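Long-range contacts in neurotoxin (Clostridium botulinum, PDB 3N7L), which probably binds gangliosides on nerve cells through this receptor-binding domain of a botulinum neurotoxin, the step that precedes entry of the toxin: residues Y314-Y319 with L332-Q337; Y382-G387 with Y396-I401. All coordinates share one frame; numbering follows the deposited sequence.

Contact 1: residues Y314-Y319 with L332-Q337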
# COMPACT_ATOMS: atom_id res chain seq x y z
N TYR A 314 -17.91 -11.60 19.32
CA TYR A 314 -17.55 -12.97 19.08
C TYR A 314 -16.08 -13.01 18.70
O TYR A 314 -15.46 -11.97 18.48
CB TYR A 314 -18.38 -13.55 17.91
CG TYR A 314 -19.88 -13.44 18.09
CD1 TYR A 314 -20.55 -12.24 17.87
CD2 TYR A 314 -20.62 -14.55 18.50
CE1 TYR A 314 -21.94 -12.14 18.06
CE2 TYR A 314 -22.00 -14.46 18.70
CZ TYR A 314 -22.65 -13.26 18.48
OH TYR A 314 -24.01 -13.17 18.69
N SER A 315 -15.52 -14.21 18.66
CA SER A 315 -14.14 -14.37 18.23
C SER A 315 -14.23 -15.38 17.09
O SER A 315 -15.15 -16.21 17.07
CB SER A 315 -13.26 -14.93 19.36
OG SER A 315 -13.78 -16.14 19.87
N LEU A 316 -13.33 -15.29 16.13
CA LEU A 316 -13.36 -16.23 15.02
C LEU A 316 -12.82 -17.56 15.54
O LEU A 316 -11.88 -17.58 16.33
CB LEU A 316 -12.53 -15.71 13.85
CG LEU A 316 -13.00 -14.37 13.27
CD1 LEU A 316 -12.30 -14.10 11.95
CD2 LEU A 316 -14.52 -14.39 13.08
N GLY A 317 -13.44 -18.65 15.12
CA GLY A 317 -13.00 -19.96 15.56
C GLY A 317 -13.64 -21.06 14.73
O GLY A 317 -14.68 -20.86 14.10
N MET A 318 -13.01 -22.23 14.74
CA MET A 318 -13.53 -23.38 13.99
C MET A 318 -14.81 -23.89 14.62
O MET A 318 -15.01 -23.74 15.82
CB MET A 318 -12.49 -24.51 13.97
CG MET A 318 -11.21 -24.18 13.22
SD MET A 318 -10.00 -25.54 13.29
CE MET A 318 -9.35 -25.30 14.94
N TYR A 319 -15.67 -24.48 13.81
CA TYR A 319 -16.91 -25.06 14.31
C TYR A 319 -17.25 -26.25 13.43
O TYR A 319 -16.68 -26.40 12.35
CB TYR A 319 -18.06 -24.02 14.28
CG TYR A 319 -18.48 -23.57 12.90
CD1 TYR A 319 -19.50 -24.23 12.21
CD2 TYR A 319 -17.86 -22.49 12.28
CE1 TYR A 319 -19.89 -23.82 10.94
CE2 TYR A 319 -18.24 -22.07 11.00
CZ TYR A 319 -19.25 -22.74 10.34
OH TYR A 319 -19.63 -22.34 9.08
N LEU A 332 -14.52 -21.72 9.40
CA LEU A 332 -14.21 -20.74 10.42
C LEU A 332 -15.48 -19.92 10.65
O LEU A 332 -16.09 -19.44 9.70
CB LEU A 332 -13.09 -19.81 9.95
CG LEU A 332 -12.60 -18.86 11.04
CD1 LEU A 332 -11.86 -19.68 12.10
CD2 LEU A 332 -11.69 -17.80 10.44
N GLY A 333 -15.89 -19.78 11.91
CA GLY A 333 -17.09 -19.03 12.22
C GLY A 333 -16.91 -17.99 13.30
O GLY A 333 -15.78 -17.67 13.67
N ALA A 334 -18.01 -17.44 13.80
CA ALA A 334 -17.97 -16.41 14.84
C ALA A 334 -18.58 -17.01 16.11
O ALA A 334 -19.78 -17.27 16.17
CB ALA A 334 -18.75 -15.18 14.40
N LEU A 335 -17.75 -17.21 17.12
CA LEU A 335 -18.20 -17.84 18.36
C LEU A 335 -18.01 -17.01 19.61
O LEU A 335 -16.99 -16.33 19.77
CB LEU A 335 -17.47 -19.17 18.53
CG LEU A 335 -17.40 -20.05 17.28
CD1 LEU A 335 -16.38 -21.16 17.48
CD2 LEU A 335 -18.77 -20.60 16.97
N ASP A 336 -18.99 -17.06 20.51
CA ASP A 336 -18.90 -16.35 21.78
C ASP A 336 -18.26 -17.40 22.70
O ASP A 336 -18.95 -18.19 23.33
CB ASP A 336 -20.30 -15.96 22.28
CG ASP A 336 -20.25 -14.99 23.45
OD1 ASP A 336 -21.26 -14.27 23.67
OD2 ASP A 336 -19.22 -14.94 24.15
N GLN A 337 -16.93 -17.40 22.74
CA GLN A 337 -16.18 -18.39 23.50
C GLN A 337 -15.10 -17.83 24.43
O GLN A 337 -14.54 -16.76 24.18
CB GLN A 337 -15.52 -19.35 22.51
CG GLN A 337 -14.60 -18.62 21.52
CD GLN A 337 -14.11 -19.48 20.37
OE1 GLN A 337 -13.49 -18.97 19.42
NE2 GLN A 337 -14.37 -20.77 20.45
O HOH W 1 -14.71 -15.00 22.17
O HOH W 2 -18.21 -20.16 8.08
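Ser315 pairs with Leu335 and Gly317 with Gly333 as antiparallel hydrogen-bonded pairs, each closed by two backbone bonds, between strands of a beta hairpin in the trefoil-family half of the domain. The shortest of the four, Gly333 N to Gly317 O, is 2.7 Å and nearly straight at 170°. Between the two pairs, Leu316 CA approaches Gly333 O at 3.1 Å in a CA-H...O contact. Leu316 and Leu332 share one face of the sheet and cross at about a right angle, CD1 of Leu316 lying 4.0 Å from CD2 of Leu332. Tyr319 brings the edge of its ring to the backbone of Leu332 and Gly333, with CD2 3.4 Å from Gly333 N; its first torsion (chi1 66°) directs CG toward that backbone. A water joins Tyr319 OH, 2.8 Å away, to Leu332 O. At the other end Ser315 OG lies 2.9 Å from Gln337 OE1 and 3.2 Å from Leu335 O, two acceptors competing for one proton. A second water donates to Ser315 OG and to Gln337 O, while Ile342 of helix 339-345 packs on Ser315 and Gln337. The hairpin is thus held mainly by backbone bonds. Bare Gly333 leaves room for the Tyr319 ring, while Gly317 lies close to Gln337 OE1 and Leu335 CD1. The second water ties the chain leaving strand 329-335 back to Ser315, whose own proton may go to Gln337 OE1 or Leu335 O.

Contact 2: residues Y382-G387 with Y396-I401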
# COMPACT_ATOMS: atom_id res chain seq x y z
N TYR A 382 -19.16 -23.70 -0.15
CA TYR A 382 -19.57 -25.04 0.21
C TYR A 382 -21.07 -25.09 0.47
O TYR A 382 -21.67 -24.11 0.94
CB TYR A 382 -18.80 -25.52 1.44
CG TYR A 382 -17.32 -25.52 1.20
CD1 TYR A 382 -16.55 -24.39 1.48
CD2 TYR A 382 -16.68 -26.63 0.64
CE1 TYR A 382 -15.19 -24.35 1.21
CE2 TYR A 382 -15.32 -26.61 0.36
CZ TYR A 382 -14.58 -25.46 0.64
OH TYR A 382 -13.24 -25.43 0.34
N SER A 383 -21.67 -26.23 0.17
CA SER A 383 -23.10 -26.42 0.35
C SER A 383 -23.44 -27.13 1.65
O SER A 383 -23.17 -28.32 1.80
CB SER A 383 -23.66 -27.21 -0.84
OG SER A 383 -25.04 -27.49 -0.66
N PHE A 384 -24.02 -26.40 2.59
CA PHE A 384 -24.43 -26.98 3.85
C PHE A 384 -25.52 -26.13 4.49
O PHE A 384 -26.16 -25.33 3.80
CB PHE A 384 -23.24 -27.20 4.80
CG PHE A 384 -22.50 -25.94 5.22
CD1 PHE A 384 -22.46 -25.57 6.56
CD2 PHE A 384 -21.82 -25.17 4.28
CE1 PHE A 384 -21.73 -24.44 6.96
CE2 PHE A 384 -21.09 -24.04 4.68
CZ PHE A 384 -21.05 -23.67 6.02
N LYS A 385 -25.75 -26.30 5.78
CA LYS A 385 -26.80 -25.54 6.46
C LYS A 385 -26.30 -24.67 7.61
O LYS A 385 -25.53 -25.13 8.45
CB LYS A 385 -27.88 -26.51 6.96
CG LYS A 385 -28.48 -27.39 5.87
CD LYS A 385 -29.49 -28.39 6.42
CE LYS A 385 -30.15 -29.17 5.30
NZ LYS A 385 -31.08 -30.20 5.82
N LEU A 386 -26.75 -23.42 7.64
CA LEU A 386 -26.38 -22.47 8.69
C LEU A 386 -27.63 -21.77 9.21
O LEU A 386 -28.60 -21.55 8.47
CB LEU A 386 -25.40 -21.41 8.16
CG LEU A 386 -23.96 -21.83 7.85
CD1 LEU A 386 -23.22 -20.67 7.19
CD2 LEU A 386 -23.25 -22.25 9.13
N GLY A 387 -27.61 -21.42 10.49
CA GLY A 387 -28.74 -20.74 11.10
C GLY A 387 -30.06 -21.47 10.98
O GLY A 387 -30.19 -22.63 11.36
N TYR A 396 -22.53 -21.49 0.47
CA TYR A 396 -22.06 -20.36 1.25
C TYR A 396 -20.58 -20.17 0.97
O TYR A 396 -19.81 -21.13 0.97
CB TYR A 396 -22.23 -20.62 2.76
CG TYR A 396 -23.67 -20.60 3.24
CD1 TYR A 396 -24.41 -19.41 3.23
CD2 TYR A 396 -24.30 -21.76 3.65
CE1 TYR A 396 -25.75 -19.40 3.62
CE2 TYR A 396 -25.64 -21.76 4.05
CZ TYR A 396 -26.35 -20.57 4.03
OH TYR A 396 -27.68 -20.56 4.40
N LEU A 397 -20.19 -18.92 0.70
CA LEU A 397 -18.80 -18.60 0.47
C LEU A 397 -18.31 -18.35 1.89
O LEU A 397 -18.79 -17.43 2.57
CB LEU A 397 -18.67 -17.33 -0.37
CG LEU A 397 -17.26 -16.83 -0.69
CD1 LEU A 397 -16.46 -17.93 -1.41
CD2 LEU A 397 -17.35 -15.58 -1.55
N ILE A 398 -17.38 -19.18 2.34
CA ILE A 398 -16.91 -19.08 3.71
C ILE A 398 -15.41 -19.15 3.91
O ILE A 398 -14.68 -19.65 3.05
CB ILE A 398 -17.48 -20.23 4.56
CG1 ILE A 398 -16.96 -21.57 4.00
CG2 ILE A 398 -19.01 -20.21 4.55
CD1 ILE A 398 -17.05 -22.73 4.97
N PRO A 399 -14.93 -18.65 5.05
CA PRO A 399 -13.50 -18.70 5.35
C PRO A 399 -13.37 -20.17 5.80
O PRO A 399 -14.21 -20.67 6.54
CB PRO A 399 -13.35 -17.70 6.50
CG PRO A 399 -14.66 -17.79 7.20
CD PRO A 399 -15.67 -17.89 6.08
N VAL A 400 -12.33 -20.85 5.33
CA VAL A 400 -12.14 -22.26 5.65
C VAL A 400 -10.67 -22.58 5.88
O VAL A 400 -9.79 -21.99 5.25
CB VAL A 400 -12.69 -23.14 4.49
CG1 VAL A 400 -11.89 -22.88 3.22
CG2 VAL A 400 -12.65 -24.61 4.86
N ILE A 401 -10.40 -23.51 6.78
CA ILE A 401 -9.03 -23.90 7.07
C ILE A 401 -8.73 -25.28 6.48
O ILE A 401 -9.52 -26.20 6.62
CB ILE A 401 -8.78 -23.95 8.60
CG1 ILE A 401 -9.04 -22.56 9.21
CG2 ILE A 401 -7.35 -24.38 8.89
CD1 ILE A 401 -8.94 -22.53 10.71
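Tyr396 turns the edge of its ring toward the face of Phe384, an edge-to-face aromatic pair with centroids 5.7 Å apart and planes at 76°. The closest carbons of the two side chains are Phe384 CE2 and Tyr396 CD2, at 4.1 Å; the first torsion of Phe384 (chi1 62°) places CG on the side where its ring meets Tyr396. Leu386 covers one face of the Tyr396 ring: its CD1 lies 4.0 Å from the ring centroid, a CH-pi contact offset toward the rim. Near the plane of the same ring, Phe384 O meets the edge at CE2, 3.6 Å away. Farther along, Tyr382 crosses Ile398 and Val400 at about right angles, its CD1 edge 3.8 Å from Ile398 CG1 and its CE1 4.1 Å from Val400 CG1. Phe384 CZ also reaches Ile398 CD1.

Between these two segments one antiparallel hydrogen-bonded pair sets the register: Tyr396 N donates to Tyr382 O at 2.8 Å and Tyr382 N to Tyr396 O at 2.9 Å. Pairing continues outside them, Phe384 with His394 and Ile398 with Gly380, so what remains here is mostly side-chain packing. Asp389 takes hydrogen bonds from both Tyr396 OH and Leu386 N through OD2, and Lys262 NZ also bonds to the phenol. Val267 of strand 265-270 packs against both Leu386 and Tyr396. Near its turn end this hairpin is therefore joined by aromatic and aliphatic packing, with the tyrosine's polar tip tied to a carboxylate that also holds the Leu386 backbone.

In the fold
Contacts 1 and 2 lie in two hairpins of one antiparallel sheet in the C-terminal, trefoil-family part of the domain, with strands 348-354 and 359-366 between them in sequence and their centres 13 Å apart. They meet because strands 329-335 and 394-402 are neighbours: Leu332 N lies 3.1 Å from Pro399 O, probably a hydrogen bond, and Met318 packs on Ile401. Tyr319 bridges them too, its OH touching Leu386 and Phe384. Contact 1 is partly buried and reaches the surface at Asp336, which forms a salt bridge with Lys312; four backbone bonds carry it, with two bridging waters at its ends. Contact 2 is buried, with two backbone bonds between its segments; aromatic and aliphatic packing makes up most of the rest.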